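Local coordinates for protein iminosuccinate reductase (Paracoccus denitrificans, PDB 6RQA) that catalyses the NADH-dependent reduction of iminosuccinate to L-aspartate, the step that regenerates the amino donor of the beta-hydroxyaspartate cycle, at residues L130-A135 and A238-D243; A161-A166 and V216-S221; L23-K28 and E328-K333. All coordinates share one frame; numbering follows the deposited sequence.

Contact 1 of 3, residues L130-A135 and A238-D243. With NAD (nicotinamide-adenine-dinucleotide), chain C.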
loop_
_atom_site.group_PDB
_atom_site.type_symbol
_atom_site.label_atom_id
_atom_site.label_comp_id
_atom_site.label_asym_id
_atom_site.label_seq_id
_atom_site.Cartn_x
_atom_site.Cartn_y
_atom_site.Cartn_z
ATOM N N LEU A 130 1.072 -20.459 -5.418
ATOM C CA LEU A 130 1.001 -21.508 -4.406
ATOM C C LEU A 130 -0.162 -21.282 -3.446
ATOM O O LEU A 130 -0.946 -22.201 -3.185
ATOM C CB LEU A 130 2.323 -21.594 -3.645
ATOM C CG LEU A 130 3.485 -22.216 -4.418
ATOM C CD1 LEU A 130 4.745 -22.205 -3.575
ATOM C CD2 LEU A 130 3.140 -23.632 -4.860
ATOM N N ARG A 131 -0.291 -20.066 -2.903
ATOM C CA ARG A 131 -1.376 -19.820 -1.955
ATOM C C ARG A 131 -2.735 -19.831 -2.645
ATOM O O ARG A 131 -3.742 -20.177 -2.016
ATOM C CB ARG A 131 -1.154 -18.503 -1.200
ATOM C CG ARG A 131 -1.014 -17.240 -2.050
ATOM C CD ARG A 131 -2.356 -16.607 -2.390
ATOM N NE ARG A 131 -2.230 -15.191 -2.715
ATOM C CZ ARG A 131 -3.180 -14.472 -3.301
ATOM N NH1 ARG A 131 -2.980 -13.185 -3.552
ATOM N NH2 ARG A 131 -4.327 -15.040 -3.646
ATOM N N THR A 132 -2.784 -19.459 -3.928
ATOM C CA THR A 132 -4.033 -19.564 -4.676
ATOM C C THR A 132 -4.442 -21.020 -4.846
ATOM O O THR A 132 -5.618 -21.366 -4.676
ATOM C CB THR A 132 -3.891 -18.887 -6.040
ATOM O OG1 THR A 132 -3.413 -17.547 -5.865
ATOM C CG2 THR A 132 -5.230 -18.848 -6.759
ATOM N N ALA A 133 -3.484 -21.886 -5.174
ATOM C CA ALA A 133 -3.773 -23.312 -5.254
ATOM C C ALA A 133 -4.099 -23.883 -3.880
ATOM O O ALA A 133 -4.940 -24.781 -3.758
ATOM C CB ALA A 133 -2.590 -24.050 -5.880
ATOM N N ALA A 134 -3.447 -23.373 -2.833
ATOM C CA ALA A 134 -3.749 -23.839 -1.486
ATOM C C ALA A 134 -5.161 -23.448 -1.073
ATOM O O ALA A 134 -5.874 -24.245 -0.452
ATOM C CB ALA A 134 -2.723 -23.287 -0.498
ATOM N N ALA A 135 -5.586 -22.229 -1.417
ATOM C CA ALA A 135 -6.938 -21.793 -1.080
ATOM C C ALA A 135 -7.984 -22.693 -1.725
ATOM O O ALA A 135 -8.966 -23.076 -1.078
ATOM C CB ALA A 135 -7.143 -20.338 -1.505
ATOM N N ALA A 238 -14.693 -24.767 -7.442
ATOM C CA ALA A 238 -13.723 -23.823 -6.890
ATOM C C ALA A 238 -13.438 -22.778 -7.964
ATOM O O ALA A 238 -12.550 -22.945 -8.801
ATOM C CB ALA A 238 -12.457 -24.542 -6.442
ATOM N N ALA A 239 -14.209 -21.691 -7.940
ATOM C CA ALA A 239 -14.056 -20.608 -8.906
ATOM C C ALA A 239 -12.931 -19.689 -8.446
ATOM O O ALA A 239 -13.080 -18.952 -7.467
ATOM C CB ALA A 239 -15.366 -19.841 -9.062
ATOM N N MET A 240 -11.803 -19.728 -9.155
ATOM C CA MET A 240 -10.619 -18.980 -8.765
ATOM C C MET A 240 -10.218 -17.893 -9.752
ATOM O O MET A 240 -9.358 -17.073 -9.419
ATOM C CB MET A 240 -9.426 -19.933 -8.574
ATOM C CG MET A 240 -9.722 -21.144 -7.703
ATOM S SD MET A 240 -10.118 -20.710 -6.001
ATOM C CE MET A 240 -8.593 -19.920 -5.488
ATOM N N GLY A 241 -10.812 -17.857 -10.942
ATOM C CA GLY A 241 -10.367 -16.949 -11.982
ATOM C C GLY A 241 -10.831 -15.513 -11.838
ATOM O O GLY A 241 -10.058 -14.584 -12.092
ATOM N N THR A 242 -12.084 -15.313 -11.438
ATOM C CA THR A 242 -12.672 -13.976 -11.396
ATOM C C THR A 242 -12.182 -13.241 -10.155
ATOM O O THR A 242 -12.598 -13.550 -9.033
ATOM C CB THR A 242 -14.196 -14.059 -11.413
ATOM O OG1 THR A 242 -14.625 -14.735 -12.602
ATOM C CG2 THR A 242 -14.800 -12.663 -11.383
ATOM N N ASP A 243 -11.298 -12.258 -10.357
ATOM C CA ASP A 243 -10.792 -11.422 -9.274
ATOM C C ASP A 243 -10.841 -9.942 -9.638
ATOM O O ASP A 243 -10.130 -9.135 -9.030
ATOM C CB ASP A 243 -9.364 -11.826 -8.897
ATOM C CG ASP A 243 -8.402 -11.733 -10.067
ATOM O OD1 ASP A 243 -8.856 -11.482 -11.205
ATOM O OD2 ASP A 243 -7.185 -11.914 -9.848
HETATM P PA NAD C . -3.072 -17.221 -17.874
HETATM O O1A NAD C . -3.369 -16.084 -18.811
HETATM O O2A NAD C . -1.859 -18.082 -17.725
HETATM O O5B NAD C . -4.207 -18.362 -18.524
HETATM C C5B NAD C . -5.363 -17.669 -18.796
HETATM C C4B NAD C . -6.404 -18.643 -19.285
HETATM O O4B NAD C . -7.634 -17.953 -19.396
HETATM C C3B NAD C . -5.964 -19.031 -20.693
HETATM O O3B NAD C . -5.178 -20.165 -20.521
HETATM C C2B NAD C . -7.307 -19.336 -21.367
HETATM O O2B NAD C . -7.717 -20.645 -21.151
HETATM C C1B NAD C . -8.301 -18.394 -20.577
HETATM N N9A NAD C . -8.612 -17.183 -21.343
HETATM C C8A NAD C . -7.763 -16.169 -21.825
HETATM N N7A NAD C . -8.420 -15.214 -22.485
HETATM C C5A NAD C . -9.768 -15.616 -22.433
HETATM C C6A NAD C . -10.962 -15.040 -22.942
HETATM N N6A NAD C . -10.903 -13.866 -23.631
HETATM N N1A NAD C . -12.171 -15.660 -22.743
HETATM C C2A NAD C . -12.145 -16.837 -22.042
HETATM N N3A NAD C . -11.100 -17.499 -21.500
HETATM C C4A NAD C . -9.907 -16.846 -21.723
HETATM O O3 NAD C . -3.704 -16.574 -16.541
HETATM P PN NAD C . -3.232 -17.239 -15.180
HETATM O O1N NAD C . -3.205 -18.739 -15.029
HETATM O O2N NAD C . -2.267 -16.209 -14.713
HETATM O O5D NAD C . -4.511 -16.871 -13.995
HETATM C C5D NAD C . -5.690 -16.897 -14.678
HETATM C C4D NAD C . -6.738 -16.213 -13.836
HETATM O O4D NAD C . -6.459 -16.493 -12.447
HETATM C C3D NAD C . -6.553 -14.679 -14.037
HETATM O O3D NAD C . -7.813 -14.182 -14.318
HETATM C C2D NAD C . -6.049 -14.208 -12.660
HETATM O O2D NAD C . -6.596 -13.006 -12.236
HETATM C C1D NAD C . -6.693 -15.298 -11.772
HETATM N N1N NAD C . -5.951 -15.375 -10.451
HETATM C C2N NAD C . -6.727 -15.532 -9.339
HETATM C C3N NAD C . -6.120 -15.610 -8.087
HETATM C C7N NAD C . -7.042 -15.784 -6.927
HETATM O O7N NAD C . -6.629 -15.856 -5.775
HETATM N N7N NAD C . -8.383 -15.860 -7.215
HETATM C C4N NAD C . -4.731 -15.524 -7.986
HETATM C C5N NAD C . -3.966 -15.362 -9.135
HETATM C C6N NAD C . -4.588 -15.286 -10.387
#

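Contact 2 of 3, residues A161-A166 and V216-S221. With NAD (nicotinamide-adenine-dinucleotide), chain C.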
loop_
_atom_site.group_PDB
_atom_site.type_symbol
_atom_site.label_atom_id
_atom_site.label_comp_id
_atom_site.label_asym_id
_atom_site.label_seq_id
_atom_site.Cartn_x
_atom_site.Cartn_y
_atom_site.Cartn_z
ATOM N N ALA A 161 -1.586 -25.636 -13.460
ATOM C CA ALA A 161 -0.739 -26.726 -12.987
ATOM C C ALA A 161 -0.663 -26.740 -11.465
ATOM O O ALA A 161 -0.767 -27.802 -10.840
ATOM C CB ALA A 161 0.658 -26.605 -13.594
ATOM N N PHE A 162 -0.489 -25.567 -10.852
ATOM C CA PHE A 162 -0.440 -25.493 -9.395
ATOM C C PHE A 162 -1.769 -25.910 -8.779
ATOM O O PHE A 162 -1.797 -26.556 -7.725
ATOM C CB PHE A 162 -0.060 -24.079 -8.954
ATOM C CG PHE A 162 1.261 -23.614 -9.494
ATOM C CD1 PHE A 162 2.434 -23.884 -8.813
ATOM C CD2 PHE A 162 1.330 -22.913 -10.687
ATOM C CE1 PHE A 162 3.652 -23.461 -9.309
ATOM C CE2 PHE A 162 2.545 -22.487 -11.187
ATOM C CZ PHE A 162 3.707 -22.763 -10.496
ATOM N N GLN A 163 -2.881 -25.555 -9.426
ATOM C CA GLN A 163 -4.189 -25.945 -8.909
ATOM C C GLN A 163 -4.355 -27.459 -8.917
ATOM O O GLN A 163 -4.898 -28.037 -7.968
ATOM C CB GLN A 163 -5.298 -25.280 -9.727
ATOM C CG GLN A 163 -5.208 -23.760 -9.795
ATOM C CD GLN A 163 -5.469 -23.087 -8.459
ATOM O OE1 GLN A 163 -6.250 -23.577 -7.643
ATOM N NE2 GLN A 163 -4.814 -21.954 -8.231
ATOM N N MET A 164 -3.882 -28.122 -9.975
ATOM C CA MET A 164 -4.042 -29.570 -10.067
ATOM C C MET A 164 -3.165 -30.289 -9.048
ATOM O O MET A 164 -3.598 -31.273 -8.435
ATOM C CB MET A 164 -3.724 -30.046 -11.485
ATOM C CG MET A 164 -4.063 -31.510 -11.734
ATOM S SD MET A 164 -3.665 -32.070 -13.403
ATOM C CE MET A 164 -4.652 -30.946 -14.383
ATOM N N ARG A 165 -1.933 -29.816 -8.852
ATOM C CA ARG A 165 -1.048 -30.454 -7.883
ATOM C C ARG A 165 -1.578 -30.303 -6.463
ATOM O O ARG A 165 -1.536 -31.256 -5.675
ATOM C CB ARG A 165 0.364 -29.876 -7.994
ATOM C CG ARG A 165 1.165 -30.419 -9.166
ATOM C CD ARG A 165 2.629 -30.016 -9.075
ATOM N NE ARG A 165 2.850 -28.628 -9.469
ATOM C CZ ARG A 165 3.227 -28.252 -10.688
ATOM N NH1 ARG A 165 3.427 -29.161 -11.632
ATOM N NH2 ARG A 165 3.405 -26.966 -10.961
ATOM N N ALA A 166 -2.085 -29.118 -6.116
ATOM C CA ALA A 166 -2.606 -28.911 -4.769
ATOM C C ALA A 166 -3.886 -29.701 -4.535
ATOM O O ALA A 166 -4.132 -30.165 -3.415
ATOM C CB ALA A 166 -2.843 -27.421 -4.519
ATOM N N VAL A 216 -12.489 -26.966 -10.806
ATOM C CA VAL A 216 -11.627 -25.829 -10.506
ATOM C C VAL A 216 -11.457 -25.019 -11.782
ATOM O O VAL A 216 -10.897 -25.517 -12.767
ATOM C CB VAL A 216 -10.259 -26.267 -9.957
ATOM C CG1 VAL A 216 -9.344 -25.064 -9.807
ATOM C CG2 VAL A 216 -10.428 -26.983 -8.628
ATOM N N SER A 217 -11.940 -23.781 -11.767
ATOM C CA SER A 217 -11.823 -22.867 -12.896
ATOM C C SER A 217 -10.799 -21.792 -12.561
ATOM O O SER A 217 -10.831 -21.219 -11.466
ATOM C CB SER A 217 -13.174 -22.234 -13.235
ATOM O OG SER A 217 -13.713 -21.549 -12.117
ATOM N N ILE A 218 -9.897 -21.521 -13.503
ATOM C CA ILE A 218 -8.790 -20.598 -13.274
ATOM C C ILE A 218 -8.513 -19.835 -14.569
ATOM O O ILE A 218 -7.365 -19.705 -15.009
ATOM C CB ILE A 218 -7.555 -21.365 -12.746
ATOM C CG1 ILE A 218 -6.436 -20.417 -12.295
ATOM C CG2 ILE A 218 -7.077 -22.425 -13.750
ATOM C CD1 ILE A 218 -6.754 -19.657 -11.032
ATOM N N THR A 219 -9.570 -19.315 -15.187
ATOM C CA THR A 219 -9.470 -18.609 -16.455
ATOM C C THR A 219 -9.642 -17.110 -16.253
ATOM O O THR A 219 -10.244 -16.654 -15.277
ATOM C CB THR A 219 -10.525 -19.105 -17.452
ATOM O OG1 THR A 219 -11.823 -18.678 -17.023
ATOM C CG2 THR A 219 -10.507 -20.617 -17.544
ATOM N N SER A 220 -9.103 -16.346 -17.202
ATOM C CA SER A 220 -9.309 -14.900 -17.260
ATOM C C SER A 220 -10.353 -14.632 -18.342
ATOM O O SER A 220 -10.043 -14.247 -19.469
ATOM C CB SER A 220 -7.996 -14.175 -17.539
ATOM O OG SER A 220 -8.183 -12.771 -17.530
ATOM N N SER A 221 -11.614 -14.853 -17.981
ATOM C CA SER A 221 -12.723 -14.794 -18.918
ATOM C C SER A 221 -13.692 -13.685 -18.533
ATOM O O SER A 221 -13.777 -13.284 -17.368
ATOM C CB SER A 221 -13.466 -16.133 -18.976
ATOM O OG SER A 221 -13.561 -16.718 -17.691
HETATM P PA NAD C . -3.072 -17.221 -17.874
HETATM O O1A NAD C . -3.369 -16.084 -18.811
HETATM O O2A NAD C . -1.859 -18.082 -17.725
HETATM O O5B NAD C . -4.207 -18.362 -18.524
HETATM C C5B NAD C . -5.363 -17.669 -18.796
HETATM C C4B NAD C . -6.404 -18.643 -19.285
HETATM O O4B NAD C . -7.634 -17.953 -19.396
HETATM C C3B NAD C . -5.964 -19.031 -20.693
HETATM O O3B NAD C . -5.178 -20.165 -20.521
HETATM C C2B NAD C . -7.307 -19.336 -21.367
HETATM O O2B NAD C . -7.717 -20.645 -21.151
HETATM C C1B NAD C . -8.301 -18.394 -20.577
HETATM N N9A NAD C . -8.612 -17.183 -21.343
HETATM C C8A NAD C . -7.763 -16.169 -21.825
HETATM N N7A NAD C . -8.420 -15.214 -22.485
HETATM C C5A NAD C . -9.768 -15.616 -22.433
HETATM C C6A NAD C . -10.962 -15.040 -22.942
HETATM N N6A NAD C . -10.903 -13.866 -23.631
HETATM N N1A NAD C . -12.171 -15.660 -22.743
HETATM C C2A NAD C . -12.145 -16.837 -22.042
HETATM N N3A NAD C . -11.100 -17.499 -21.500
HETATM C C4A NAD C . -9.907 -16.846 -21.723
HETATM O O3 NAD C . -3.704 -16.574 -16.541
HETATM P PN NAD C . -3.232 -17.239 -15.180
HETATM O O1N NAD C . -3.205 -18.739 -15.029
HETATM O O2N NAD C . -2.267 -16.209 -14.713
HETATM O O5D NAD C . -4.511 -16.871 -13.995
HETATM C C5D NAD C . -5.690 -16.897 -14.678
HETATM C C4D NAD C . -6.738 -16.213 -13.836
HETATM O O4D NAD C . -6.459 -16.493 -12.447
HETATM C C3D NAD C . -6.553 -14.679 -14.037
HETATM O O3D NAD C . -7.813 -14.182 -14.318
HETATM C C2D NAD C . -6.049 -14.208 -12.660
HETATM O O2D NAD C . -6.596 -13.006 -12.236
HETATM C C1D NAD C . -6.693 -15.298 -11.772
HETATM N N1N NAD C . -5.951 -15.375 -10.451
HETATM C C2N NAD C . -6.727 -15.532 -9.339
HETATM C C3N NAD C . -6.120 -15.610 -8.087
HETATM C C7N NAD C . -7.042 -15.784 -6.927
HETATM O O7N NAD C . -6.629 -15.856 -5.775
HETATM N N7N NAD C . -8.383 -15.860 -7.215
HETATM C C4N NAD C . -4.731 -15.524 -7.986
HETATM C C5N NAD C . -3.966 -15.362 -9.135
HETATM C C6N NAD C . -4.588 -15.286 -10.387
#

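Contact 3 of 3, residues L23-K28 and E328-K333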
loop_
_atom_site.group_PDB
_atom_site.type_symbol
_atom_site.label_atom_id
_atom_site.label_comp_id
_atom_site.label_asym_id
_atom_site.label_seq_id
_atom_site.Cartn_x
_atom_site.Cartn_y
_atom_site.Cartn_z
ATOM N N LEU A 23 15.568 -9.147 6.487
ATOM C CA LEU A 23 15.799 -10.364 5.726
ATOM C C LEU A 23 15.246 -10.224 4.314
ATOM O O LEU A 23 14.280 -9.497 4.074
ATOM C CB LEU A 23 15.162 -11.567 6.419
ATOM C CG LEU A 23 15.700 -11.883 7.813
ATOM C CD1 LEU A 23 14.960 -13.064 8.406
ATOM C CD2 LEU A 23 17.196 -12.151 7.761
ATOM N N VAL A 24 15.881 -10.921 3.374
ATOM C CA VAL A 24 15.450 -10.944 1.979
ATOM C C VAL A 24 15.508 -12.380 1.483
ATOM O O VAL A 24 16.534 -13.052 1.632
ATOM C CB VAL A 24 16.313 -10.035 1.082
ATOM C CG1 VAL A 24 15.882 -10.168 -0.369
ATOM C CG2 VAL A 24 16.223 -8.583 1.533
ATOM N N VAL A 25 14.411 -12.852 0.897
ATOM C CA VAL A 25 14.330 -14.187 0.317
ATOM C C VAL A 25 14.109 -14.021 -1.179
ATOM O O VAL A 25 13.035 -13.580 -1.610
ATOM C CB VAL A 25 13.214 -15.029 0.950
ATOM C CG1 VAL A 25 13.244 -16.444 0.390
ATOM C CG2 VAL A 25 13.353 -15.044 2.465
ATOM N N ALA A 26 15.120 -14.375 -1.969
ATOM C CA ALA A 26 15.042 -14.231 -3.414
ATOM C C ALA A 26 13.979 -15.158 -3.998
ATOM O O ALA A 26 13.618 -16.185 -3.417
ATOM C CB ALA A 26 16.398 -14.519 -4.057
ATOM N N GLU A 27 13.478 -14.777 -5.176
ATOM C CA GLU A 27 12.439 -15.560 -5.837
ATOM C C GLU A 27 12.928 -16.964 -6.175
ATOM O O GLU A 27 12.161 -17.931 -6.104
ATOM C CB GLU A 27 11.969 -14.838 -7.102
ATOM C CG GLU A 27 10.969 -15.618 -7.945
ATOM C CD GLU A 27 9.578 -15.647 -7.341
ATOM O OE1 GLU A 27 9.329 -14.905 -6.368
ATOM O OE2 GLU A 27 8.728 -16.412 -7.843
ATOM N N LYS A 28 14.205 -17.096 -6.538
ATOM C CA LYS A 28 14.728 -18.386 -6.976
ATOM C C LYS A 28 14.785 -19.410 -5.849
ATOM O O LYS A 28 14.902 -20.609 -6.126
ATOM C CB LYS A 28 16.120 -18.207 -7.588
ATOM C CG LYS A 28 17.181 -17.736 -6.607
ATOM C CD LYS A 28 18.472 -17.389 -7.328
ATOM C CE LYS A 28 19.576 -17.013 -6.354
ATOM N NZ LYS A 28 19.972 -18.161 -5.494
ATOM N N GLU A 328 10.772 -18.393 7.590
ATOM C CA GLU A 328 11.171 -19.349 8.619
ATOM C C GLU A 328 12.051 -20.447 8.032
ATOM O O GLU A 328 13.094 -20.794 8.599
ATOM C CB GLU A 328 9.934 -19.954 9.287
ATOM C CG GLU A 328 8.980 -18.947 9.916
ATOM C CD GLU A 328 9.405 -18.498 11.302
ATOM O OE1 GLU A 328 10.615 -18.534 11.607
ATOM O OE2 GLU A 328 8.519 -18.111 12.093
ATOM N N LEU A 329 11.643 -21.005 6.890
ATOM C CA LEU A 329 12.437 -22.049 6.249
ATOM C C LEU A 329 13.752 -21.497 5.713
ATOM O O LEU A 329 14.787 -22.171 5.780
ATOM C CB LEU A 329 11.632 -22.702 5.126
ATOM C CG LEU A 329 10.351 -23.415 5.557
ATOM C CD1 LEU A 329 9.447 -23.663 4.364
ATOM C CD2 LEU A 329 10.685 -24.720 6.260
ATOM N N ALA A 330 13.730 -20.273 5.178
ATOM C CA ALA A 330 14.947 -19.682 4.631
ATOM C C ALA A 330 15.998 -19.471 5.714
ATOM O O ALA A 330 17.198 -19.639 5.465
ATOM C CB ALA A 330 14.621 -18.363 3.931
ATOM N N LYS A 331 15.570 -19.097 6.923
ATOM C CA LYS A 331 16.519 -18.956 8.022
ATOM C C LYS A 331 17.092 -20.302 8.441
ATOM O O LYS A 331 18.264 -20.382 8.828
ATOM C CB LYS A 331 15.853 -18.272 9.216
ATOM C CG LYS A 331 15.511 -16.809 8.986
ATOM C CD LYS A 331 15.128 -16.118 10.286
ATOM C CE LYS A 331 13.838 -16.674 10.865
ATOM N NZ LYS A 331 13.467 -15.993 12.138
ATOM N N HIS A 332 16.289 -21.365 8.367
ATOM C CA HIS A 332 16.782 -22.696 8.700
ATOM C C HIS A 332 17.724 -23.215 7.622
ATOM O O HIS A 332 18.809 -23.725 7.923
ATOM C CB HIS A 332 15.608 -23.655 8.898
ATOM C CG HIS A 332 16.021 -25.078 9.113
ATOM N ND1 HIS A 332 15.690 -26.089 8.238
ATOM C CD2 HIS A 332 16.743 -25.656 10.101
ATOM C CE1 HIS A 332 16.186 -27.231 8.680
ATOM N NE2 HIS A 332 16.830 -26.996 9.809
ATOM N N LYS A 333 17.321 -23.094 6.355
ATOM C CA LYS A 333 18.156 -23.565 5.255
ATOM C C LYS A 333 19.382 -22.685 5.045
ATOM O O LYS A 333 20.359 -23.139 4.439
ATOM C CB LYS A 333 17.328 -23.638 3.969
ATOM C CG LYS A 333 18.008 -24.369 2.822
ATOM C CD LYS A 333 17.118 -24.424 1.591
ATOM C CE LYS A 333 17.793 -25.174 0.454
ATOM N NZ LYS A 333 16.896 -25.311 -0.724
#

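Contact 1 of 3, residues L130-A135 and A238-D243
Thr132 and Met240 meet beside the carboxamide of the bound NAD, whose nicotinamide ring has a different residue on each face. On one face Thr132 comes in near the C4N rim, its OG1 3.2 Å from NAD C4N, while its CG2 reaches under the carboxamide, 3.6 Å from NAD C7N. From the opposite face Asp243 OD2 stands 3.7 Å from NAD C2N. NAD O7N lies at the edge of the Arg131 guanidinium, near its plane, 3.2 Å from NH2. At the other end of the amide, NAD N7N donates to Met240 O at 2.7 Å, with an N-H...O angle of 134°, so the bond is noticeably bent.

Thr132 divides its branches usefully. With chi1 at -53°, OG1 sits beside the backbone N, where it bonds to Thr128 O one helical turn back, and CG2, anti to that N, faces the carboxamide and the Met240 methyl. Met240 folds at chi2 and chi3, both near -60°, and its CE lies 3.8 Å from Thr132 CG2 and 4.3 Å from Ala135 CB. A flexible thioether suits this seam between helix 125-143 and the end of strand 235-239, and small alanine suits the helix side.

On the ribose, O2D donates to Asp243 OD2 at 2.7 Å, and O3D donates to Gly241 O. Lys247 forms a salt bridge with Asp243 OD1, and Asp319 one with Arg131 NE, so second-shell charges position both groups. With an alanine at Asp243, NAD O2D would probably lose its acceptor and Lys247 its carboxylate mate. The Met240 carbonyl on N7N, with Arg131 beside O7N, probably limits rotation of the carboxamide; C4N, the hydride-carrying carbon of nicotinamide cofactors, is left beside Thr132.

Contact 2 of 3, residues A161-A166 and V216-S221
Gln163 lies across Val216 and Ile218 with its aliphatic part and amide together. Its CB is 4.1 Å from Val216 CG1, the two side chains crossing at about a right angle, and its NE2 stands 4.1 Å from Ile218 CD1. The glutamine, bent at chi2 (-68°), curls its amide over the two apolar residues. Branched Val216, in strand 214-217, and Ile218, just beyond its end, suit the layer between the parallel sheet and helix 158-170.

Ile218 CG1 is anti to the backbone N (chi1 -172°), directing this branch to the nicotinamide ribose, where CD1 lies 3.5 Å from NAD O4D. Ser220 N donates an almost straight hydrogen bond to NAD O4B, 3.1 Å long with an angle of 169°, and Ser221 CB comes over one face of the adenine near its rim, 3.4 Å from NAD C2A. Small side chains here are consistent with so near an approach of the backbone.

Further out, Glu249 accepts from Thr219 N and Ser217 OG, and Gln248 O bonds to Ser221 OG; together they set the course of the loop. On the helix side Gln163 packs on Thr132 and Ser136 of helix 125-143 and on Met153 of the neighbouring strand.

The site is that of a Rossmann-type dinucleotide fold, with NAD at the carboxyl ends of parallel strands. Its chemistry is divided: helix and strand meet through van der Waals contacts of glutamine with aliphatic side chains, without a hydrogen bond, whereas main-chain N-H and the Glu249 carboxylate shape the loop along both riboses to the adenine.

Contact 3 of 3, residues L23-K28 and E328-K333
Leu23 and Val25, alternate residues of an extended strand, approach one side of the helical segment 328-333. The backbones are nearest at Val25 and Ala330, whose CA atoms are 7.0 Å apart, and diverge toward Leu23 and Lys331, with CA atoms 8.9 Å apart. Inside the helix the usual turn bonds run from His332 N to Glu328 O and from Lys333 N to Leu329 O; no hydrogen bond joins the two segments. The strand makes its main-chain bonds within its own sheet instead, to Ser119, Ala121 and Gly123 of the parallel neighbour and, through Val24, to Gln337.

At the close end Val25 and Ala330 both point their CB toward the opposite segment, and Val25 CG2 touches Ala330 CB at 3.8 Å. Val25 CG1 is anti to the backbone N (chi1 -176°), which turns CG2, the branch beside that N, to the helix. Alanine suits the helix here because its single methyl permits the near approach of the strand.

At the wider end a longer pair spans the distance. Leu23 CD1 meets the shaft of Lys331 at about a right angle, 3.6 Å from its CD and 3.8 Å from its CG. The bend at chi3 (-66°) then turns the amine toward Glu328, where NZ and OE1 form a long salt bridge of 3.9 Å.

Lysine is thus apt at the exposed margin, offering methylenes to leucine and its charge to a carboxylate. Val326, Val327 and Leu33 extend the apolar layer, and the other side of the strand, at Val24, packs on Val339 of the second subunit. The contact is plain hydrophobic packing of the C-terminal helix on the mixed sheet, closed at its solvent side by an amphipathic side chain.

How the contacts relate
Contacts 1 and 2 form one continuous cofactor site. Their centres are 7 Å apart, their strands 235-239 and 214-217 are neighbours in the parallel sheet, and Met240 N lies 2.9 Å from Ser217 O in a probable hydrogen bond. Helices 125-143 and 158-170 also pack together, Ala133 packing on Gln163 and Ala166. NAD spans both: contact 1 receives the nicotinamide end, and contact 2 follows the cofactor from the nicotinamide ribose to the adenine. Contact 3 is remote, its centre about 24 Å from that of contact 1 and 27 Å from that of contact 2. Joining the chain's two ends, it encloses both in sequence and lies at the mixed sheet beside the second subunit.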